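Local coordinates for agmatine N-acetyltransferase (Drosophila melanogaster, PDB 7CIW), which catalyses the transfer of an acetyl group from acetyl-CoA to agmatine, giving N-acetylagmatine and coenzyme A, and belongs to the GNAT family, at residues Leu174-Gly179 and Gln210-His215; Cys125-Ala130 and Leu161-Cys166; Thr112-Cys117 and Gln181-Leu186; Ala73-Gly78 and Gly144-Thr149. The protein carries 1 engineered substitution. All coordinates share one frame; numbering follows the deposited sequence.

All four contacts are built on one mixed sheet, with contact 2 in its middle. Contact 2 pairs two central parallel strands, and their splayed ends receive the acetylagmatine product. Contact 1 packs the next helix on the neighbouring strand 208-215, its centre about 9 Å from that of contact 2, and reaches a coenzyme A phosphate through R177. Contact 4 lies about 10 Å from contact 2, centre to centre, and joins it through backbone bonds between strands 70-80 and 125-133; its M147 side chain is about 6 Å from the product. Contact 3 covers an edge strand, 181-187, with T114 about 12 Å from the product, and its centre is about 20 Å from that of contact 4.

Contact 1. Residues Leu174-Gly179 and Gln210-His215; sequences LVQRLG and QTFVLH. With COA (coenzyme A), chain B.
V175 and F212 bring the end of helix 169-177 against strand 208-215, their CA atoms 7.5 Å apart; one turn later G179 and L214 draw level at 7.2 Å between CA atoms. The helix finishes in a Schellman motif, in which G179 has a positive phi of 89°. Glycine suits this place, since a CB would be jammed against the preceding carbonyl oxygen. V175 lays its methyl CG2 over one face of the F212 ring, a CH-pi contact with CG2 3.8 Å from the ring centroid and 19° off the normal. Q176 adds the apolar part of its chain: its CG meets F212 CE2 obliquely at 3.8 Å, while the chain runs on extended. L214 CD1 rests near G179 O. R177, on the same turn, serves the cofactor. Its NH2 gives coenzyme A O1A a bond of 2.8 Å, and its NH1 reaches that same oxygen at 3.2 Å on a more bent path, the acceptor lying at the guanidinium edge. N141 OD1 is a second partner of R177 NH2. The chemistry is thus divided: an aliphatic-aromatic interface seats the helix on the sheet, and the arginine probably offsets negative charge on the cofactor's diphosphate.

Contact 2. Residues Cys125-Ala130 and Leu161-Cys166; sequences CLHVHA and LVSVDC. With G0R (N-(4-carbamimidamidobutyl)ethanamide), chain C.
H127 and S163 face each other from adjacent parallel strands, with S163 OG lying in the plane of the imidazole, at its edge, 2.8 Å from H127 ND1. Either atom could be the donor. S163 reaches the ring because its chi1 of 57° sets OG between the backbone N and carbonyl carbon. At NE2 the ring is hydrogen-bonded to water 1, also in its plane, which donates to D165 OD2. The D165 side chain crosses that of H127 at about a right angle, the carboxylate plane turned 59° from the ring, and its OD1 is bonded to T211 OG1. Beyond S163, C125 SG sits 3.8 Å from L161 CD2. On the other face of the sheet V128 and V164, beta-branched residues that suit extended strands, lie side by side, V128 CB 3.8 Å from V164 CG2. Direct backbone pairing includes V128 N to S163 O at 2.9 Å, then fails: V128 O and D165 N are 4.5 Å apart. Water 2 bridges them, donating to V128 O, and accepts from D165 N and from N4 of the acetylagmatine amide, which also bonds weakly to D165 O. Two parallel strands splaying apart where the acetylated product binds, beside the beta bulge at H129 and A130, are the hallmark of the GNAT active site.

Contact 3. Residues Thr112-Cys117 and Gln181-Leu186; sequences TATDVC and QLINTL
I183 and T114 meet through two first torsions of similar sense. In I183 a chi1 of 63° sets CG1 between the backbone N and carbonyl carbon, and the nearly extended chi2 carries CD1 out to the helical segment. In T114 a chi1 of 54° gives that same kind of position to OG1, while methyl CG2 falls anti to the carbonyl carbon and meets the strand. I183 CD1 lies 3.8 Å from T114 CG2 and 3.6 Å from V116 CG1, crossing both side chains at about a right angle. T114 CG2 also touches N184 CB at 3.6 Å. The N184 amide passes beside A113, whose CB is 3.9 Å from N184 OD1. I183 and N184 can both turn to the helices because they form a classic beta bulge facing T211. D115, with positive phi, breaks the helix between T114 and V116, and the side chain of R119 binds the carbonyl oxygens of A113 and T114. Threonine suits its place by being two-sided: OG1 is satisfied by V110 O in its own helix, and the methyl is presented to the sheet. The break between helices 99-114 and 116-119 is therefore packed on edge strand 181-187 through methyl groups, passing into a polar amide against exposed A113.

Contact 4. Residues Ala73-Gly78 and Gly144-Thr149; sequences AAVVAG and GRLMET
R145 O, on the helical turn that presses L146 against V75, accepts two bonds from one residue: T149 N at 3.0 Å and T149 OG1 at 2.9 Å. They arrive from opposite faces of the carbonyl plane, the hydroxyl tilted 33° out of it. Threonine thus folds its hydroxyl back on its own helix, and T149 OG1 has a further partner in K3 NZ. The contact with strand 70-80 itself is apolar, made by L146 and M147. L146 has the largest share of the contact. Its chi1 of -70° places CG anti to the carbonyl carbon, and an extended chi2 sends CD1 on to the strand, where it lies 3.6 Å from A73 CB and 3.5 Å from A74 N. Alanine suits position 73, because its lone CB lets the leucine branch come near the strand backbone. V75 and L146 pass one another running in opposite senses, V75 CG1 lying 3.8 Å from L146 CB, and V75 CG2 is 4.3 Å from M147 SD, where the flexible thioether fits beside the branched valine. A74 points to the other face of the sheet, which helix 19-30 covers. The axes of the two short segments approach to 8.4 Å, with their directions 32° apart. Helix 142-156 is the crossover of the beta-alpha-beta unit between strands 125-133 and 161-166. It follows the loop whose G139 and N141 give backbone N-H groups to coenzyme A, as in the cofactor-binding core of the GNAT fold.

Contact 1. Residues Leu174-Gly179 and Gln210-His215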
# COMPACT_ATOMS: atom_id res chain seq x y z
N LEU A 174 -3.06 5.96 -11.62
CA LEU A 174 -1.95 6.82 -11.21
C LEU A 174 -0.60 6.21 -11.58
O LEU A 174 0.26 6.89 -12.15
CB LEU A 174 -2.03 7.08 -9.70
CG LEU A 174 -0.74 7.60 -9.09
CD1 LEU A 174 -0.45 8.98 -9.65
CD2 LEU A 174 -0.80 7.64 -7.57
N VAL A 175 -0.40 4.93 -11.27
CA VAL A 175 0.93 4.37 -11.48
C VAL A 175 1.16 4.09 -12.95
O VAL A 175 2.30 4.10 -13.41
CB VAL A 175 1.17 3.12 -10.61
CG1 VAL A 175 1.10 3.50 -9.14
CG2 VAL A 175 0.16 2.03 -10.91
N GLN A 176 0.09 3.86 -13.72
CA GLN A 176 0.23 3.83 -15.17
C GLN A 176 0.81 5.14 -15.69
O GLN A 176 1.70 5.15 -16.55
CB GLN A 176 -1.13 3.58 -15.82
CG GLN A 176 -1.61 2.17 -15.74
CD GLN A 176 -2.92 2.02 -16.47
OE1 GLN A 176 -3.80 2.88 -16.39
NE2 GLN A 176 -3.05 0.93 -17.23
N ARG A 177 0.28 6.26 -15.20
CA ARG A 177 0.79 7.56 -15.59
C ARG A 177 2.25 7.73 -15.19
O ARG A 177 3.01 8.42 -15.88
CB ARG A 177 -0.10 8.64 -14.97
CG ARG A 177 0.54 9.97 -14.65
CD ARG A 177 -0.54 11.00 -14.38
NE ARG A 177 -0.70 11.31 -12.96
CZ ARG A 177 -1.82 11.12 -12.26
NH1 ARG A 177 -2.89 10.59 -12.82
NH2 ARG A 177 -1.86 11.45 -10.97
N LEU A 178 2.66 7.10 -14.09
CA LEU A 178 4.06 7.13 -13.67
C LEU A 178 4.95 6.19 -14.47
O LEU A 178 6.17 6.22 -14.28
CB LEU A 178 4.14 6.79 -12.18
CG LEU A 178 3.52 7.85 -11.28
CD1 LEU A 178 3.58 7.42 -9.81
CD2 LEU A 178 4.21 9.21 -11.47
N GLY A 179 4.39 5.36 -15.34
CA GLY A 179 5.19 4.43 -16.12
C GLY A 179 5.43 3.08 -15.48
O GLY A 179 6.34 2.36 -15.92
N GLN A 210 -4.65 -5.08 -8.98
CA GLN A 210 -3.70 -5.05 -10.08
C GLN A 210 -2.33 -4.68 -9.52
O GLN A 210 -2.16 -3.58 -8.99
CB GLN A 210 -4.12 -4.04 -11.13
CG GLN A 210 -5.47 -4.34 -11.76
CD GLN A 210 -5.87 -3.27 -12.72
OE1 GLN A 210 -5.50 -3.33 -13.89
NE2 GLN A 210 -6.59 -2.27 -12.24
N THR A 211 -1.37 -5.59 -9.64
CA THR A 211 -0.04 -5.35 -9.11
C THR A 211 0.86 -4.76 -10.19
O THR A 211 0.95 -5.32 -11.29
CB THR A 211 0.56 -6.64 -8.57
OG1 THR A 211 -0.28 -7.12 -7.51
CG2 THR A 211 1.96 -6.39 -8.00
N PHE A 212 1.51 -3.65 -9.87
CA PHE A 212 2.40 -2.94 -10.78
C PHE A 212 3.80 -2.88 -10.18
O PHE A 212 3.97 -2.86 -8.96
CB PHE A 212 1.92 -1.52 -11.04
CG PHE A 212 0.67 -1.41 -11.86
CD1 PHE A 212 -0.59 -1.58 -11.29
CD2 PHE A 212 0.75 -1.09 -13.20
CE1 PHE A 212 -1.74 -1.45 -12.06
CE2 PHE A 212 -0.39 -0.96 -13.98
CZ PHE A 212 -1.63 -1.14 -13.40
N VAL A 213 4.80 -2.83 -11.06
CA VAL A 213 6.19 -2.62 -10.65
C VAL A 213 6.81 -1.50 -11.45
O VAL A 213 6.40 -1.18 -12.57
CB VAL A 213 7.05 -3.90 -10.78
CG1 VAL A 213 6.44 -5.04 -10.00
CG2 VAL A 213 7.20 -4.28 -12.25
N LEU A 214 7.84 -0.90 -10.85
CA LEU A 214 8.68 0.09 -11.51
C LEU A 214 10.13 -0.33 -11.36
O LEU A 214 10.58 -0.59 -10.25
CB LEU A 214 8.47 1.48 -10.90
CG LEU A 214 9.33 2.58 -11.53
CD1 LEU A 214 8.78 2.96 -12.91
CD2 LEU A 214 9.41 3.79 -10.61
N HIS A 215 10.85 -0.41 -12.47
CA HIS A 215 12.26 -0.78 -12.42
C HIS A 215 13.10 0.46 -12.13
O HIS A 215 12.97 1.48 -12.82
CB HIS A 215 12.69 -1.43 -13.73
CG HIS A 215 11.95 -2.69 -14.02
ND1 HIS A 215 12.43 -3.93 -13.65
CD2 HIS A 215 10.76 -2.91 -14.61
CE1 HIS A 215 11.56 -4.86 -14.01
NE2 HIS A 215 10.53 -4.27 -14.60
N1A COA B . -12.60 8.72 -6.27
C2A COA B . -13.04 9.38 -7.38
N3A COA B . -12.14 10.01 -8.22
C4A COA B . -10.83 9.98 -7.95
C5A COA B . -10.40 9.34 -6.85
C6A COA B . -11.31 8.71 -6.02
N6A COA B . -11.32 7.89 -4.73
N7A COA B . -9.05 9.44 -6.76
C8A COA B . -8.62 10.15 -7.81
N9A COA B . -9.71 10.47 -8.54
C1B COA B . -9.91 11.20 -9.65
C2B COA B . -9.39 12.62 -9.34
O2B COA B . -10.40 13.45 -8.63
C3B COA B . -9.00 13.12 -10.53
O3B COA B . -10.08 13.50 -11.42
P3B COA B . -10.70 15.05 -11.51
O7A COA B . -9.62 16.07 -11.20
O8A COA B . -11.34 15.26 -12.89
O9A COA B . -11.79 15.10 -10.45
C4B COA B . -8.35 11.83 -11.29
O4B COA B . -8.93 10.75 -10.79
C5B COA B . -6.85 11.79 -11.16
O5B COA B . -6.53 12.10 -9.81
P1A COA B . -5.05 11.67 -9.15
O1A COA B . -4.30 10.63 -9.99
O2A COA B . -4.23 12.92 -8.89
O3A COA B . -5.45 10.93 -7.74
P2A COA B . -4.83 11.24 -6.25
O4A COA B . -5.25 12.60 -5.78
O5A COA B . -3.33 11.04 -6.28
O6A COA B . -5.60 10.08 -5.37
CBP COA B . -5.63 7.95 -4.46
CCP COA B . -5.41 8.75 -5.72
CDP COA B . -4.42 8.25 -3.50
CEP COA B . -5.68 6.45 -4.78
CAP COA B . -6.97 8.37 -3.86
OAP COA B . -8.00 7.94 -4.72
C9P COA B . -7.25 7.78 -2.47
O9P COA B . -6.74 8.20 -1.47
N8P COA B . -8.20 6.69 -2.37
C7P COA B . -8.58 6.10 -1.07
C6P COA B . -7.51 5.09 -0.46
C5P COA B . -7.15 4.13 -1.57
O5P COA B . -7.98 3.50 -2.16
N4P COA B . -5.69 4.03 -1.87
C3P COA B . -5.14 3.20 -2.93
C2P COA B . -5.30 1.70 -2.68
S1P COA B . -4.30 1.01 -4.03

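Contact 2. Residues Cys125-Ala130 and Leu161-Cys166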
# COMPACT_ATOMS: atom_id res chain seq x y z
N CYS A 125 12.88 -5.77 -3.04
CA CYS A 125 11.95 -4.84 -3.65
C CYS A 125 11.44 -3.90 -2.57
O CYS A 125 11.30 -4.30 -1.41
CB CYS A 125 10.81 -5.60 -4.35
SG CYS A 125 9.60 -4.59 -5.25
N LEU A 126 11.19 -2.65 -2.93
CA LEU A 126 10.50 -1.73 -2.03
C LEU A 126 9.01 -1.78 -2.36
O LEU A 126 8.60 -1.38 -3.45
CB LEU A 126 11.05 -0.31 -2.17
CG LEU A 126 10.54 0.72 -1.17
CD1 LEU A 126 10.70 0.24 0.26
CD2 LEU A 126 11.32 2.02 -1.35
N HIS A 127 8.21 -2.26 -1.42
CA HIS A 127 6.79 -2.45 -1.65
C HIS A 127 5.98 -1.34 -1.01
O HIS A 127 6.16 -1.04 0.18
CB HIS A 127 6.35 -3.80 -1.10
CG HIS A 127 4.94 -4.17 -1.45
ND1 HIS A 127 4.60 -4.69 -2.68
CD2 HIS A 127 3.79 -4.05 -0.75
CE1 HIS A 127 3.29 -4.90 -2.71
NE2 HIS A 127 2.78 -4.51 -1.56
N VAL A 128 5.06 -0.75 -1.77
CA VAL A 128 4.18 0.30 -1.25
C VAL A 128 2.95 -0.37 -0.64
O VAL A 128 2.13 -0.96 -1.36
CB VAL A 128 3.79 1.30 -2.35
CG1 VAL A 128 2.77 2.31 -1.82
CG2 VAL A 128 5.04 2.00 -2.87
N HIS A 129 2.83 -0.28 0.69
CA HIS A 129 1.74 -0.91 1.43
C HIS A 129 0.49 -0.06 1.55
O HIS A 129 -0.60 -0.61 1.74
CB HIS A 129 2.22 -1.29 2.85
CG HIS A 129 3.26 -2.37 2.86
ND1 HIS A 129 2.97 -3.67 2.51
CD2 HIS A 129 4.58 -2.34 3.15
CE1 HIS A 129 4.07 -4.40 2.60
NE2 HIS A 129 5.06 -3.61 2.97
N ALA A 130 0.61 1.26 1.45
CA ALA A 130 -0.57 2.11 1.57
C ALA A 130 -0.31 3.46 0.92
O ALA A 130 0.81 3.97 0.99
CB ALA A 130 -0.95 2.31 3.05
N LEU A 161 13.75 -2.30 -7.69
CA LEU A 161 12.36 -2.49 -8.07
C LEU A 161 11.48 -1.88 -7.00
O LEU A 161 11.82 -1.94 -5.82
CB LEU A 161 12.04 -3.98 -8.24
CG LEU A 161 10.74 -4.33 -8.99
CD1 LEU A 161 10.90 -4.04 -10.49
CD2 LEU A 161 10.36 -5.79 -8.75
N VAL A 162 10.37 -1.28 -7.43
CA VAL A 162 9.26 -0.87 -6.57
C VAL A 162 8.05 -1.67 -7.00
O VAL A 162 7.83 -1.85 -8.20
CB VAL A 162 8.97 0.64 -6.66
CG1 VAL A 162 7.75 1.02 -5.80
CG2 VAL A 162 10.19 1.46 -6.27
N SER A 163 7.26 -2.16 -6.04
CA SER A 163 6.02 -2.87 -6.35
C SER A 163 4.88 -2.27 -5.55
O SER A 163 5.08 -1.66 -4.50
CB SER A 163 6.13 -4.37 -6.06
OG SER A 163 6.49 -4.61 -4.70
N VAL A 164 3.65 -2.45 -6.06
CA VAL A 164 2.47 -1.91 -5.39
C VAL A 164 1.24 -2.69 -5.83
O VAL A 164 1.07 -2.97 -7.02
CB VAL A 164 2.34 -0.40 -5.66
CG1 VAL A 164 2.25 -0.11 -7.18
CG2 VAL A 164 1.14 0.20 -4.91
N ASP A 165 0.39 -3.10 -4.87
CA ASP A 165 -0.87 -3.78 -5.18
C ASP A 165 -1.97 -2.73 -5.27
O ASP A 165 -2.51 -2.29 -4.25
CB ASP A 165 -1.23 -4.81 -4.11
CG ASP A 165 -0.16 -5.88 -3.93
OD1 ASP A 165 0.46 -6.28 -4.94
OD2 ASP A 165 0.04 -6.32 -2.78
N CYS A 166 -2.35 -2.36 -6.49
CA CYS A 166 -3.41 -1.38 -6.68
C CYS A 166 -4.76 -2.08 -6.55
O CYS A 166 -5.32 -2.61 -7.51
CB CYS A 166 -3.25 -0.69 -8.03
SG CYS A 166 -1.73 0.30 -8.15
C10 G0R C . -4.43 -2.87 4.68
N12 G0R C . -5.86 -2.83 4.96
C1 G0R C . -1.00 1.07 -2.02
C2 G0R C . -2.20 0.49 -1.28
C5 G0R C . -3.65 -1.52 -0.76
C6 G0R C . -3.19 -2.35 0.44
C7 G0R C . -4.32 -3.17 1.07
C8 G0R C . -4.90 -2.62 2.38
N4 G0R C . -2.51 -0.92 -1.44
N9 G0R C . -4.00 -2.78 3.50
N11 G0R C . -3.49 -3.01 5.75
O3 G0R C . -2.86 1.17 -0.58
O HOH W 1 0.06 -4.65 -0.62
O HOH W 2 -0.04 -2.34 -2.06

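Contact 3. Residues Thr112-Cys117 and Gln181-Leu186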
# COMPACT_ATOMS: atom_id res chain seq x y z
N THR A 112 2.30 -14.40 -3.54
CA THR A 112 2.72 -15.68 -4.10
C THR A 112 2.68 -15.65 -5.62
O THR A 112 3.58 -16.18 -6.28
CB THR A 112 1.83 -16.80 -3.57
OG1 THR A 112 2.07 -16.97 -2.17
CG2 THR A 112 2.10 -18.10 -4.31
N ALA A 113 1.65 -15.01 -6.19
CA ALA A 113 1.52 -14.98 -7.64
C ALA A 113 2.54 -14.05 -8.28
O ALA A 113 3.01 -14.32 -9.39
CB ALA A 113 0.10 -14.54 -8.02
N THR A 114 2.91 -12.95 -7.61
CA THR A 114 3.83 -12.00 -8.23
C THR A 114 5.29 -12.39 -8.02
O THR A 114 6.08 -12.37 -8.96
CB THR A 114 3.57 -10.59 -7.72
OG1 THR A 114 3.62 -10.56 -6.28
CG2 THR A 114 2.21 -10.10 -8.17
N ASP A 115 5.65 -12.72 -6.78
CA ASP A 115 6.97 -13.29 -6.44
C ASP A 115 8.09 -12.53 -7.15
O ASP A 115 8.90 -13.10 -7.88
CB ASP A 115 6.99 -14.78 -6.79
CG ASP A 115 8.10 -15.56 -6.07
OD1 ASP A 115 8.85 -14.96 -5.28
OD2 ASP A 115 8.22 -16.77 -6.31
N VAL A 116 8.13 -11.21 -6.92
CA VAL A 116 8.83 -10.34 -7.87
C VAL A 116 10.34 -10.52 -7.79
O VAL A 116 11.05 -10.22 -8.75
CB VAL A 116 8.47 -8.87 -7.65
CG1 VAL A 116 7.01 -8.61 -8.01
CG2 VAL A 116 8.84 -8.40 -6.22
N CYS A 117 10.87 -10.96 -6.65
CA CYS A 117 12.32 -11.14 -6.55
C CYS A 117 12.79 -12.26 -7.46
O CYS A 117 13.81 -12.13 -8.15
CB CYS A 117 12.69 -11.40 -5.09
SG CYS A 117 12.55 -9.85 -4.11
N GLN A 181 4.55 -0.89 -14.79
CA GLN A 181 4.03 -1.95 -15.65
C GLN A 181 3.20 -2.94 -14.84
O GLN A 181 3.58 -3.35 -13.74
CB GLN A 181 5.17 -2.71 -16.35
CG GLN A 181 5.94 -1.87 -17.36
CD GLN A 181 7.32 -1.50 -16.85
OE1 GLN A 181 8.14 -2.38 -16.58
NE2 GLN A 181 7.58 -0.20 -16.72
N LEU A 182 2.07 -3.35 -15.42
CA LEU A 182 1.19 -4.32 -14.79
C LEU A 182 1.81 -5.72 -14.84
O LEU A 182 2.27 -6.15 -15.90
CB LEU A 182 -0.15 -4.33 -15.51
CG LEU A 182 -1.18 -5.36 -15.08
CD1 LEU A 182 -1.68 -5.03 -13.68
CD2 LEU A 182 -2.33 -5.36 -16.09
N ILE A 183 1.76 -6.46 -13.73
CA ILE A 183 2.32 -7.80 -13.73
C ILE A 183 1.34 -8.87 -13.25
O ILE A 183 1.61 -10.06 -13.41
CB ILE A 183 3.62 -7.90 -12.90
CG1 ILE A 183 3.36 -7.59 -11.43
CG2 ILE A 183 4.71 -6.99 -13.48
CD1 ILE A 183 4.45 -8.13 -10.53
N ASN A 184 0.20 -8.46 -12.68
CA ASN A 184 -0.75 -9.44 -12.15
C ASN A 184 -2.11 -8.80 -11.92
O ASN A 184 -2.19 -7.67 -11.45
CB ASN A 184 -0.26 -10.04 -10.82
CG ASN A 184 -1.00 -11.33 -10.45
OD1 ASN A 184 -0.80 -12.36 -11.08
ND2 ASN A 184 -1.85 -11.26 -9.43
N THR A 185 -3.16 -9.57 -12.20
CA THR A 185 -4.54 -9.17 -11.95
C THR A 185 -5.26 -10.31 -11.24
O THR A 185 -5.22 -11.45 -11.70
CB THR A 185 -5.27 -8.80 -13.24
OG1 THR A 185 -4.54 -7.79 -13.95
CG2 THR A 185 -6.68 -8.31 -12.95
N LEU A 186 -5.89 -10.00 -10.12
CA LEU A 186 -6.73 -10.96 -9.42
C LEU A 186 -8.08 -10.32 -9.20
O LEU A 186 -8.18 -9.33 -8.47
CB LEU A 186 -6.09 -11.39 -8.10
CG LEU A 186 -6.91 -12.28 -7.16
CD1 LEU A 186 -7.41 -13.51 -7.90
CD2 LEU A 186 -6.04 -12.66 -5.96

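Contact 4. Residues Ala73-Gly78 and Gly144-Thr149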
# COMPACT_ATOMS: atom_id res chain seq x y z
N ALA A 73 -1.86 13.76 2.83
CA ALA A 73 -1.60 12.58 2.01
C ALA A 73 -0.50 11.78 2.69
O ALA A 73 0.31 12.32 3.44
CB ALA A 73 -1.20 12.97 0.58
N ALA A 74 -0.47 10.48 2.41
CA ALA A 74 0.53 9.64 3.05
C ALA A 74 0.83 8.42 2.19
O ALA A 74 -0.05 7.92 1.48
CB ALA A 74 0.07 9.16 4.44
N VAL A 75 2.07 7.93 2.29
CA VAL A 75 2.46 6.68 1.66
C VAL A 75 3.26 5.86 2.67
O VAL A 75 4.07 6.40 3.43
CB VAL A 75 3.25 6.93 0.35
CG1 VAL A 75 4.58 7.68 0.62
CG2 VAL A 75 3.47 5.62 -0.44
N VAL A 76 2.98 4.57 2.72
CA VAL A 76 3.66 3.65 3.62
C VAL A 76 4.31 2.59 2.75
O VAL A 76 3.62 1.95 1.94
CB VAL A 76 2.70 3.01 4.63
CG1 VAL A 76 3.39 1.91 5.43
CG2 VAL A 76 2.13 4.07 5.57
N ALA A 77 5.62 2.41 2.89
CA ALA A 77 6.34 1.44 2.08
C ALA A 77 7.34 0.71 2.96
O ALA A 77 7.75 1.21 4.01
CB ALA A 77 7.05 2.10 0.89
N GLY A 78 7.72 -0.49 2.54
CA GLY A 78 8.74 -1.24 3.24
C GLY A 78 9.38 -2.30 2.38
O GLY A 78 8.88 -2.66 1.31
N GLY A 144 0.98 10.82 -6.89
CA GLY A 144 2.15 10.62 -7.73
C GLY A 144 3.41 11.20 -7.11
O GLY A 144 4.49 10.61 -7.21
N ARG A 145 3.29 12.36 -6.47
CA ARG A 145 4.46 12.95 -5.83
C ARG A 145 4.99 12.06 -4.72
O ARG A 145 6.20 11.87 -4.59
CB ARG A 145 4.13 14.34 -5.30
CG ARG A 145 3.91 15.37 -6.40
CD ARG A 145 5.16 16.19 -6.64
NE ARG A 145 6.30 15.32 -6.87
CZ ARG A 145 6.86 15.13 -8.06
NH1 ARG A 145 6.39 15.76 -9.12
NH2 ARG A 145 7.89 14.29 -8.17
N LEU A 146 4.09 11.49 -3.90
CA LEU A 146 4.54 10.58 -2.85
C LEU A 146 5.15 9.30 -3.43
O LEU A 146 6.16 8.82 -2.91
CB LEU A 146 3.38 10.25 -1.90
CG LEU A 146 2.96 11.44 -1.04
CD1 LEU A 146 1.72 11.10 -0.24
CD2 LEU A 146 4.09 11.82 -0.11
N MET A 147 4.55 8.73 -4.48
CA MET A 147 5.15 7.56 -5.12
C MET A 147 6.54 7.88 -5.69
O MET A 147 7.45 7.05 -5.60
CB MET A 147 4.23 7.02 -6.22
CG MET A 147 2.91 6.46 -5.69
SD MET A 147 3.11 4.99 -4.68
CE MET A 147 3.65 3.77 -5.89
N GLU A 148 6.72 9.07 -6.26
CA GLU A 148 8.05 9.44 -6.74
C GLU A 148 9.03 9.56 -5.58
O GLU A 148 10.20 9.18 -5.70
CB GLU A 148 7.97 10.74 -7.53
CG GLU A 148 7.21 10.59 -8.84
CD GLU A 148 8.07 10.05 -9.97
OE1 GLU A 148 9.22 9.64 -9.70
OE2 GLU A 148 7.60 10.03 -11.13
N THR A 149 8.56 10.07 -4.44
CA THR A 149 9.43 10.16 -3.26
C THR A 149 9.87 8.78 -2.81
O THR A 149 11.03 8.58 -2.45
CB THR A 149 8.70 10.89 -2.13
OG1 THR A 149 8.29 12.18 -2.61
CG2 THR A 149 9.59 11.05 -0.91